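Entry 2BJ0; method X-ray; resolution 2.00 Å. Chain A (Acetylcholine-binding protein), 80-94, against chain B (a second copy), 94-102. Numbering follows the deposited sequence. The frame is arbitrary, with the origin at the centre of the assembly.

Chain A (80-94) MWTPDLSFYNAIAAP
Chain B (94-102) PELLSADRV

The two stretches come from two copies of acetylcholine-binding protein and bury 510 Å² between them, both sides summed. Chain A is extended from Met A80 to Pro A83, enters a short strand at Leu A85 to Phe A87, reverses in a type I β turn from Phe A87 to Ala A90, and then runs on to Pro A94. The turn residues Tyr A88 and Asn A89 have phi/psi of -61/-29° and -108/20°, and Ala A90 N donates to Phe A87 O at 3.1 Å. Chain B has strand at Glu B95 and Leu B96, breaks at Leu B97 (-111/-5°), and resumes strand at Arg B101. The register is set by three CA pairs: Asp A84 CA lies 5.8 Å from Ala B99 CA, Ser A86 CA lies 5.6 Å from Ser B98 CA, and Ala A93 CA lies 4.8 Å from Leu B97 CA. Chain B thus passes first beside the segment after the turn and then beside the strand before it.

Two direct hydrogen bonds join the stretches, each from a backbone amide to a side chain of the other copy. Ala B99 N donates to Ser A86 OG over 3.2 Å with an angle of 136°; Ser A86, in the m rotamer with CB pointing toward chain B, brings its hydroxyl to that amide. Ala A93 N donates to Glu B95 OE2, also over 3.2 Å; this bond is weak despite its angle of 159°. Glu B95 is extended (chi1 and chi2 both t, chi3 24°), and its carboxylate also lies against Ala A92, with OE1 3.6 Å from Ala A92 CA.

A water adds a backbone-to-backbone bridge. It accepts from Phe A87 N and donates to Leu B97 O, the water oxygen lying 2.9 Å from each of these atoms, and so links the end of the chain A strand to the chain B loop.

The nonpolar packing centres on Leu B97, which loses 92 Å² to chain A, the largest share of any residue. Its CA-to-CB bond points sideways, but the m, t rotamer (-50°, 172°) carries the side-chain end nearer to chain A. There CD2 lies 3.3 Å from Ala A92 C and 3.4 Å from Ala A93 N, while CD1 is 3.6 Å from Ala A90 O. The leucine methyls therefore pack against main chain from the last residue of the turn onward. Nearby, Ala A93 CB sits 3.6 Å from Leu B96 O.

At the other end, Asp A84 (-87/59°, chi1 p) and Ala B99 point toward each other, their CB atoms 3.6 Å apart. Asp A84 CB also touches Arg B101 CD at 3.8 Å, with Asp A84 OD2 at much the same distance from Arg B101 CD, but the pair forms no salt bridge; the carboxylate oxygens are hydrogen-bonded elsewhere in the structure. Arg B101, its CA-to-CB bond toward chain A, has chi1 m, chi2 t, chi3 142° and chi4 -114°, which places its guanidinium beside Trp A81, whose chi1 is t and chi2 91°. Trp A81 CD1 lies 4.2 Å from Arg B101 NH2, and the indole NE1 lies over one face of the guanidinium.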

# COMPACT_ATOMS: atom_id res chain seq x y z
N MET A 80 -16.40 9.92 -9.39
CA MET A 80 -17.82 9.56 -9.44
C MET A 80 -18.09 8.23 -8.78
O MET A 80 -17.16 7.50 -8.47
CB MET A 80 -18.28 9.53 -10.89
CG MET A 80 -17.58 8.48 -11.69
SD MET A 80 -18.40 8.21 -13.28
CE MET A 80 -17.80 9.68 -14.09
N TRP A 81 -19.36 7.93 -8.51
CA TRP A 81 -19.71 6.61 -8.05
C TRP A 81 -19.34 5.62 -9.14
O TRP A 81 -19.58 5.88 -10.33
CB TRP A 81 -21.21 6.55 -7.80
CG TRP A 81 -21.69 5.22 -7.35
CD1 TRP A 81 -21.79 4.79 -6.07
CD2 TRP A 81 -22.13 4.13 -8.18
NE1 TRP A 81 -22.27 3.50 -6.04
CE2 TRP A 81 -22.47 3.07 -7.33
CE3 TRP A 81 -22.23 3.94 -9.57
CZ2 TRP A 81 -22.96 1.84 -7.81
CZ3 TRP A 81 -22.72 2.72 -10.06
CH2 TRP A 81 -23.07 1.69 -9.18
N THR A 82 -18.79 4.47 -8.73
CA THR A 82 -18.53 3.33 -9.62
C THR A 82 -19.01 2.07 -8.91
O THR A 82 -19.10 2.04 -7.67
CB THR A 82 -17.03 3.18 -10.01
OG1 THR A 82 -16.23 3.12 -8.83
CG2 THR A 82 -16.52 4.43 -10.77
N PRO A 83 -19.38 1.04 -9.67
CA PRO A 83 -19.94 -0.17 -9.05
C PRO A 83 -18.98 -0.80 -8.04
O PRO A 83 -17.80 -0.92 -8.33
CB PRO A 83 -20.14 -1.10 -10.25
CG PRO A 83 -20.44 -0.15 -11.39
CD PRO A 83 -19.41 0.97 -11.15
N ASP A 84 -19.49 -1.23 -6.90
CA ASP A 84 -18.66 -1.95 -5.93
C ASP A 84 -18.64 -3.44 -6.24
O ASP A 84 -19.00 -4.25 -5.39
CB ASP A 84 -19.14 -1.68 -4.50
CG ASP A 84 -20.55 -2.23 -4.24
OD1 ASP A 84 -21.37 -2.22 -5.21
OD2 ASP A 84 -20.89 -2.70 -3.13
N LEU A 85 -18.19 -3.81 -7.43
CA LEU A 85 -18.08 -5.22 -7.82
C LEU A 85 -17.02 -5.93 -7.00
O LEU A 85 -15.90 -5.43 -6.84
CB LEU A 85 -17.72 -5.37 -9.30
CG LEU A 85 -18.73 -4.79 -10.28
CD1 LEU A 85 -18.06 -4.77 -11.61
CD2 LEU A 85 -20.03 -5.61 -10.28
N SER A 86 -17.39 -7.07 -6.44
CA SER A 86 -16.44 -7.91 -5.75
C SER A 86 -16.48 -9.27 -6.40
O SER A 86 -17.53 -9.70 -6.96
CB SER A 86 -16.77 -8.04 -4.25
OG SER A 86 -16.69 -6.77 -3.58
N PHE A 87 -15.36 -9.96 -6.33
CA PHE A 87 -15.30 -11.37 -6.68
C PHE A 87 -15.63 -12.16 -5.42
O PHE A 87 -14.81 -12.24 -4.50
CB PHE A 87 -13.93 -11.75 -7.18
CG PHE A 87 -13.53 -11.02 -8.44
CD1 PHE A 87 -13.96 -11.47 -9.68
CD2 PHE A 87 -12.71 -9.90 -8.39
CE1 PHE A 87 -13.61 -10.80 -10.85
CE2 PHE A 87 -12.36 -9.22 -9.57
CZ PHE A 87 -12.81 -9.69 -10.80
N TYR A 88 -16.83 -12.74 -5.41
CA TYR A 88 -17.36 -13.43 -4.24
C TYR A 88 -16.51 -14.62 -3.81
O TYR A 88 -16.51 -14.98 -2.62
CB TYR A 88 -18.80 -13.86 -4.52
CG TYR A 88 -19.82 -12.80 -4.15
CD1 TYR A 88 -19.90 -11.58 -4.84
CD2 TYR A 88 -20.67 -13.00 -3.05
CE1 TYR A 88 -20.83 -10.60 -4.46
CE2 TYR A 88 -21.59 -12.04 -2.65
CZ TYR A 88 -21.68 -10.85 -3.36
OH TYR A 88 -22.61 -9.91 -2.91
N ASN A 89 -15.81 -15.24 -4.75
CA ASN A 89 -15.00 -16.40 -4.42
C ASN A 89 -13.49 -16.10 -4.46
O ASN A 89 -12.69 -17.00 -4.59
CB ASN A 89 -15.34 -17.62 -5.28
CG ASN A 89 -15.10 -17.41 -6.78
OD1 ASN A 89 -15.32 -16.33 -7.35
ND2 ASN A 89 -14.67 -18.48 -7.43
N ALA A 90 -13.13 -14.84 -4.37
CA ALA A 90 -11.72 -14.47 -4.42
C ALA A 90 -11.07 -14.86 -3.11
O ALA A 90 -11.71 -14.84 -2.05
CB ALA A 90 -11.55 -12.99 -4.66
N ILE A 91 -9.82 -15.28 -3.19
CA ILE A 91 -9.11 -15.68 -2.00
C ILE A 91 -7.91 -14.75 -1.74
O ILE A 91 -7.15 -14.99 -0.83
CB ILE A 91 -8.67 -17.18 -2.07
CG1 ILE A 91 -7.55 -17.38 -3.09
CG2 ILE A 91 -9.91 -18.14 -2.34
CD1 ILE A 91 -6.77 -18.71 -2.86
N ALA A 92 -7.75 -13.73 -2.56
CA ALA A 92 -6.72 -12.70 -2.35
C ALA A 92 -7.34 -11.43 -2.93
O ALA A 92 -8.29 -11.53 -3.72
CB ALA A 92 -5.41 -13.07 -3.06
N ALA A 93 -6.89 -10.24 -2.48
CA ALA A 93 -7.46 -8.98 -2.99
C ALA A 93 -7.09 -8.89 -4.48
O ALA A 93 -5.93 -9.12 -4.82
CB ALA A 93 -6.87 -7.75 -2.21
N PRO A 94 -8.03 -8.65 -5.40
CA PRO A 94 -7.65 -8.60 -6.81
C PRO A 94 -6.72 -7.42 -7.04
O PRO A 94 -6.93 -6.37 -6.44
CB PRO A 94 -8.97 -8.37 -7.53
CG PRO A 94 -9.83 -7.81 -6.51
CD PRO A 94 -9.48 -8.50 -5.21
N PRO B 94 -4.66 -8.55 8.20
CA PRO B 94 -5.72 -9.16 7.37
C PRO B 94 -5.93 -8.38 6.07
O PRO B 94 -5.75 -7.15 6.05
CB PRO B 94 -6.94 -9.14 8.27
CG PRO B 94 -6.69 -8.01 9.22
CD PRO B 94 -5.16 -8.11 9.52
N GLU B 95 -6.25 -9.10 5.00
CA GLU B 95 -6.36 -8.55 3.66
C GLU B 95 -7.83 -8.53 3.33
O GLU B 95 -8.48 -9.59 3.40
CB GLU B 95 -5.66 -9.49 2.67
CG GLU B 95 -5.45 -8.91 1.29
CD GLU B 95 -4.93 -9.93 0.29
OE1 GLU B 95 -5.13 -11.15 0.48
OE2 GLU B 95 -4.30 -9.53 -0.72
N LEU B 96 -8.37 -7.34 3.05
CA LEU B 96 -9.76 -7.16 2.73
C LEU B 96 -10.04 -7.66 1.31
O LEU B 96 -9.33 -7.27 0.38
CB LEU B 96 -10.18 -5.69 2.89
CG LEU B 96 -11.70 -5.43 2.72
CD1 LEU B 96 -12.53 -6.03 3.83
CD2 LEU B 96 -11.98 -3.92 2.69
N LEU B 97 -11.06 -8.48 1.15
CA LEU B 97 -11.36 -9.08 -0.16
C LEU B 97 -12.63 -8.54 -0.77
O LEU B 97 -12.99 -8.89 -1.89
CB LEU B 97 -11.49 -10.61 -0.05
CG LEU B 97 -10.41 -11.42 0.67
CD1 LEU B 97 -10.80 -12.89 0.86
CD2 LEU B 97 -9.14 -11.31 -0.16
N SER B 98 -13.35 -7.71 -0.02
CA SER B 98 -14.63 -7.18 -0.47
C SER B 98 -14.64 -5.65 -0.50
O SER B 98 -13.70 -5.01 -0.02
CB SER B 98 -15.73 -7.72 0.42
OG SER B 98 -15.43 -7.46 1.77
N ALA B 99 -15.69 -5.07 -1.07
CA ALA B 99 -15.86 -3.61 -1.13
C ALA B 99 -15.99 -3.01 0.28
O ALA B 99 -16.76 -3.50 1.10
CB ALA B 99 -17.09 -3.26 -1.96
N ASP B 100 -15.24 -1.95 0.56
CA ASP B 100 -15.26 -1.33 1.89
C ASP B 100 -16.50 -0.39 2.03
O ASP B 100 -16.40 0.85 2.06
CB ASP B 100 -13.91 -0.62 2.21
CG ASP B 100 -13.44 -0.88 3.66
OD1 ASP B 100 -14.06 -1.70 4.36
OD2 ASP B 100 -12.45 -0.32 4.20
N ARG B 101 -17.68 -1.01 2.10
CA ARG B 101 -18.94 -0.27 2.20
C ARG B 101 -19.88 -0.89 3.24
O ARG B 101 -19.83 -2.07 3.48
CB ARG B 101 -19.64 -0.23 0.86
CG ARG B 101 -18.87 0.38 -0.26
CD ARG B 101 -19.75 0.59 -1.50
NE ARG B 101 -19.33 1.84 -2.08
CZ ARG B 101 -20.03 2.94 -2.16
NH1 ARG B 101 -21.31 3.00 -1.81
NH2 ARG B 101 -19.44 3.99 -2.68
N VAL B 102 -20.70 -0.05 3.86
CA VAL B 102 -21.67 -0.45 4.86
C VAL B 102 -23.04 -0.13 4.27
O VAL B 102 -23.14 0.72 3.38
CB VAL B 102 -21.48 0.33 6.22
CG1 VAL B 102 -20.07 0.18 6.70
CG2 VAL B 102 -21.79 1.78 6.04
O HOH W 1 -13.24 -8.85 -4.78